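Local atomic coordinates of esterase family protein (Staphylococcus aureus, PDB entry 7L0A), a protein that probably hydrolyses S-formylglutathione to formate and glutathione, as a serine esterase of the esterase D family with an alpha/beta-hydrolase fold. Residues T61-M64 with R65-I69; K171-I174 with I175-S179. All blocks are in the same frame, centred on the assembly; numbering follows the deposited sequence.

Followed from the N terminus, the chain first lays down strands 9-17, 24-32 and 49-53 of the central sheet, and contact 1 comes soon after the last of these, in the short helix 62-66 and the turn that leads to helix 69-75. Contact 2 lies about a hundred residues later, in helix 168-177 and the residues just after it, beyond strand 148-152. Each is a local contact within one continuous run, so neither closes a long loop, and the two follow in series without nesting or crossing. The centres of contact 1 and contact 2 are 31 Å apart. Contact 1 joins a helix to the sheet and to helix 244-259; contact 2 belongs to a more peripheral helix beside helix 88-91.

Contact 1 (T61-M64 with R65-I69); sequences TTYM and RYTSI
Thr67 holds Tyr63 O with its hydroxyl as well as its backbone: Thr67 OG1 donates to Tyr63 O at 2.7 Å, 32° out of the carbonyl plane, while Thr67 N adds a weak bond to the same oxygen. Thr67 OG1 also accepts from Ile69 N at 3.0 Å, an ST turn. With chi1 of 78°, OG1 sits between its own N and carbonyl carbon, where it can serve both partners; threonine thus supplies a polar link from the end of helix 62-66 to the start of helix 69-75, and its methyl CG2 lies obliquely against the Tyr63 ring, 3.7 Å from CD1. On another side of the helix, Arg65 runs back along the turn and bends at chi3 (60°), bringing NH1 to Thr61 OG1 at 2.9 Å with the oxygen almost in the guanidinium plane. The backbone bond from Arg65 N to Thr61 O fastens the same pair, and Tyr66 N bonds to Thr62 O. Methyl CG2 of Thr62 meets Tyr66 CD1 at 3.8 Å.

Asp59 forms the second shell: its carboxylate OD1 is hydrogen-bonded to Thr61 OG1, and its backbone N donates to Thr62 OG1. Tyr63 OH bonds to His128 ND1, next to Ser129, the predicted nucleophile. Unbranched, flexible Met64 folds so that SD touches Ile69 CG2 at 4.1 Å; both side chains rest on the sheet, Met64 on strands 24-32 and 79-83, Ile69 on 79-83 and 49-53, while Thr62, Tyr63 and Thr67 pack on helix 244-259.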
loop_
_atom_site.group_PDB
_atom_site.type_symbol
_atom_site.label_atom_id
_atom_site.label_comp_id
_atom_site.label_asym_id
_atom_site.label_seq_id
_atom_site.Cartn_x
_atom_site.Cartn_y
_atom_site.Cartn_z
ATOM N N THR B 61 -11.164 8.175 -0.691
ATOM C CA THR B 61 -12.122 7.076 -0.649
ATOM C C THR B 61 -13.361 7.297 -1.516
ATOM O O THR B 61 -14.134 6.348 -1.727
ATOM C CB THR B 61 -12.606 6.771 0.795
ATOM O OG1 THR B 61 -13.510 7.775 1.261
ATOM C CG2 THR B 61 -11.453 6.578 1.756
ATOM N N THR B 62 -13.580 8.505 -2.045
ATOM C CA THR B 62 -14.895 8.819 -2.595
ATOM C C THR B 62 -15.143 8.107 -3.917
ATOM O O THR B 62 -16.266 7.660 -4.175
ATOM C CB THR B 62 -15.041 10.332 -2.764
ATOM O OG1 THR B 62 -14.617 10.976 -1.555
ATOM C CG2 THR B 62 -16.458 10.677 -3.084
ATOM N N TYR B 63 -14.141 8.033 -4.794
ATOM C CA TYR B 63 -14.341 7.314 -6.042
ATOM C C TYR B 63 -14.669 5.857 -5.762
ATOM O O TYR B 63 -15.554 5.287 -6.408
ATOM C CB TYR B 63 -13.117 7.414 -6.963
ATOM C CG TYR B 63 -13.276 8.394 -8.106
ATOM C CD1 TYR B 63 -14.041 8.069 -9.212
ATOM C CD2 TYR B 63 -12.683 9.631 -8.065
ATOM C CE1 TYR B 63 -14.202 8.969 -10.276
ATOM C CE2 TYR B 63 -12.812 10.520 -9.116
ATOM C CZ TYR B 63 -13.596 10.183 -10.204
ATOM O OH TYR B 63 -13.787 11.065 -11.254
ATOM N N MET B 64 -13.984 5.244 -4.773
ATOM C CA MET B 64 -14.291 3.865 -4.423
ATOM C C MET B 64 -15.738 3.709 -3.994
ATOM O O MET B 64 -16.400 2.737 -4.373
ATOM C CB MET B 64 -13.378 3.384 -3.300
ATOM C CG MET B 64 -11.917 3.317 -3.691
ATOM S SD MET B 64 -11.545 2.141 -5.034
ATOM C CE MET B 64 -12.177 0.601 -4.410
ATOM N N ARG B 65 -16.243 4.643 -3.181
ATOM C CA ARG B 65 -17.568 4.521 -2.599
ATOM C C ARG B 65 -18.670 4.880 -3.589
ATOM O O ARG B 65 -19.701 4.194 -3.642
ATOM C CB ARG B 65 -17.655 5.391 -1.353
ATOM C CG ARG B 65 -16.815 4.897 -0.203
ATOM C CD ARG B 65 -16.386 6.018 0.707
ATOM N NE ARG B 65 -17.495 6.720 1.293
ATOM C CZ ARG B 65 -17.357 7.820 2.015
ATOM N NH1 ARG B 65 -16.142 8.354 2.198
ATOM N NH2 ARG B 65 -18.418 8.422 2.489
ATOM N N TYR B 66 -18.488 5.943 -4.372
ATOM C CA TYR B 66 -19.571 6.502 -5.170
ATOM C C TYR B 66 -19.545 6.070 -6.626
ATOM O O TYR B 66 -20.403 6.525 -7.406
ATOM C CB TYR B 66 -19.542 8.062 -5.036
ATOM C CG TYR B 66 -20.155 8.454 -3.704
ATOM C CD1 TYR B 66 -19.449 8.326 -2.525
ATOM C CD2 TYR B 66 -21.492 8.797 -3.609
ATOM C CE1 TYR B 66 -20.045 8.551 -1.291
ATOM C CE2 TYR B 66 -22.094 9.051 -2.381
ATOM C CZ TYR B 66 -21.369 8.910 -1.229
ATOM O OH TYR B 66 -21.974 9.097 0.010
ATOM N N THR B 67 -18.586 5.225 -7.019
ATOM C CA THR B 67 -18.538 4.652 -8.363
ATOM C C THR B 67 -18.191 3.182 -8.221
ATOM O O THR B 67 -17.867 2.707 -7.128
ATOM C CB THR B 67 -17.508 5.333 -9.285
ATOM O OG1 THR B 67 -16.192 4.871 -8.964
ATOM C CG2 THR B 67 -17.549 6.838 -9.173
ATOM N N SER B 68 -18.212 2.460 -9.339
ATOM C CA SER B 68 -17.671 1.107 -9.386
ATOM C C SER B 68 -16.301 1.071 -10.046
ATOM O O SER B 68 -15.976 0.112 -10.738
ATOM C CB SER B 68 -18.642 0.170 -10.102
ATOM O OG SER B 68 -19.859 0.010 -9.403
ATOM N N ILE B 69 -15.460 2.096 -9.833
ATOM C CA ILE B 69 -14.191 2.151 -10.544
ATOM C C ILE B 69 -13.360 0.882 -10.376
ATOM O O ILE B 69 -12.717 0.429 -11.327
ATOM C CB ILE B 69 -13.400 3.400 -10.123
ATOM C CG1 ILE B 69 -12.152 3.543 -11.011
ATOM C CG2 ILE B 69 -13.045 3.407 -8.689
ATOM C CD1 ILE B 69 -11.325 4.725 -10.674
#

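Contact 2 (K171-I174 with I175-S179); sequences KEAI and IGNLS
Asn177 folds its amide back over the preceding turn, and ND2 donates to Ala173 O at 2.9 Å, tilted 19° from the carbonyl plane. With CG beside the backbone N (chi1 -69°), the amide lies back along the helix, within reach of Ala173 O. Asn177 N makes only weak bonds, to Ala173 O and to Ile174 O, and the side-chain amide adds a firmer grip on Ala173 O; a short polar amide suits this exposed place. Just before it the i to i+4 bonds are sound: Ile175 N meets Lys171 O at 2.8 Å, nearly straight, and Gly176 N bonds to Glu172 O.

Outside this close backbone bonding, the solvent side is looser. Besides Asn177 it carries the aliphatic part of Lys171, bent at chi2, which crosses the exposed Ile175, with CG and CE each 4.0 Å from CD1; a long chain can lend its methylenes to this contact while carrying its charge at the far end. Ile174, by contrast, is buried, a branched apolar side chain on the inner face. It packs on Trp166 and on Ala91 of helix 88-91, which Ala173 also touches, while Ile175 leans on Met162 in the loop ahead of the helix.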
loop_
_atom_site.group_PDB
_atom_site.type_symbol
_atom_site.label_atom_id
_atom_site.label_comp_id
_atom_site.label_asym_id
_atom_site.label_seq_id
_atom_site.Cartn_x
_atom_site.Cartn_y
_atom_site.Cartn_z
ATOM N N LYS B 171 -10.311 29.331 0.515
ATOM C CA LYS B 171 -11.068 30.355 -0.212
ATOM C C LYS B 171 -10.397 31.717 -0.083
ATOM O O LYS B 171 -10.333 32.479 -1.057
ATOM C CB LYS B 171 -12.507 30.432 0.291
ATOM C CG LYS B 171 -13.414 31.420 -0.448
ATOM C CD LYS B 171 -13.584 31.022 -1.900
ATOM C CE LYS B 171 -14.587 31.927 -2.612
ATOM N NZ LYS B 171 -15.962 31.777 -2.048
ATOM N N GLU B 172 -9.869 32.038 1.104
ATOM C CA GLU B 172 -9.229 33.338 1.277
ATOM C C GLU B 172 -8.004 33.473 0.384
ATOM O O GLU B 172 -7.716 34.574 -0.124
ATOM C CB GLU B 172 -8.842 33.539 2.739
ATOM C CG GLU B 172 -8.399 34.941 3.091
ATOM C CD GLU B 172 -9.551 35.911 3.086
ATOM O OE1 GLU B 172 -10.726 35.462 3.116
ATOM O OE2 GLU B 172 -9.273 37.128 3.065
ATOM N N ALA B 173 -7.251 32.377 0.195
ATOM C CA ALA B 173 -6.106 32.399 -0.711
ATOM C C ALA B 173 -6.551 32.509 -2.162
ATOM O O ALA B 173 -5.896 33.201 -2.964
ATOM C CB ALA B 173 -5.237 31.156 -0.510
ATOM N N ILE B 174 -7.656 31.848 -2.518
ATOM C CA ILE B 174 -8.186 31.937 -3.880
ATOM C C ILE B 174 -8.628 33.371 -4.181
ATOM O O ILE B 174 -8.247 33.946 -5.206
ATOM C CB ILE B 174 -9.344 30.937 -4.077
ATOM C CG1 ILE B 174 -8.872 29.481 -3.983
ATOM C CG2 ILE B 174 -10.045 31.153 -5.438
ATOM C CD1 ILE B 174 -7.800 29.093 -4.987
ATOM N N ILE B 175 -9.429 33.978 -3.292
ATOM C CA ILE B 175 -9.859 35.360 -3.508
ATOM C C ILE B 175 -8.642 36.266 -3.620
ATOM O O ILE B 175 -8.575 37.150 -4.490
ATOM C CB ILE B 175 -10.781 35.828 -2.369
ATOM C CG1 ILE B 175 -12.121 35.103 -2.397
ATOM C CG2 ILE B 175 -11.085 37.321 -2.521
ATOM C CD1 ILE B 175 -12.968 35.299 -1.143
ATOM N N GLY B 176 -7.664 36.074 -2.726
ATOM C CA GLY B 176 -6.538 36.994 -2.629
ATOM C C GLY B 176 -5.562 36.922 -3.785
ATOM O O GLY B 176 -4.815 37.884 -4.016
ATOM N N ASN B 177 -5.584 35.836 -4.535
ATOM C CA ASN B 177 -4.683 35.641 -5.660
ATOM C C ASN B 177 -5.415 35.531 -6.982
ATOM O O ASN B 177 -4.773 35.292 -8.013
ATOM C CB ASN B 177 -3.827 34.389 -5.419
ATOM C CG ASN B 177 -2.834 34.585 -4.291
ATOM O OD1 ASN B 177 -1.843 35.286 -4.454
ATOM N ND2 ASN B 177 -3.108 33.992 -3.137
ATOM N N LEU B 178 -6.734 35.728 -6.986
ATOM C CA LEU B 178 -7.510 35.653 -8.216
ATOM C C LEU B 178 -6.973 36.614 -9.268
ATOM O O LEU B 178 -6.949 36.297 -10.460
ATOM C CB LEU B 178 -8.990 35.950 -7.926
ATOM C CG LEU B 178 -9.942 35.726 -9.106
ATOM C CD1 LEU B 178 -9.980 34.226 -9.493
ATOM C CD2 LEU B 178 -11.332 36.252 -8.812
ATOM N N SER B 179 -6.555 37.808 -8.846
ATOM C CA SER B 179 -6.061 38.782 -9.817
ATOM C C SER B 179 -4.709 38.392 -10.405
ATOM O O SER B 179 -4.202 39.127 -11.270
ATOM C CB SER B 179 -5.982 40.163 -9.164
ATOM O OG SER B 179 -4.908 40.237 -8.255
#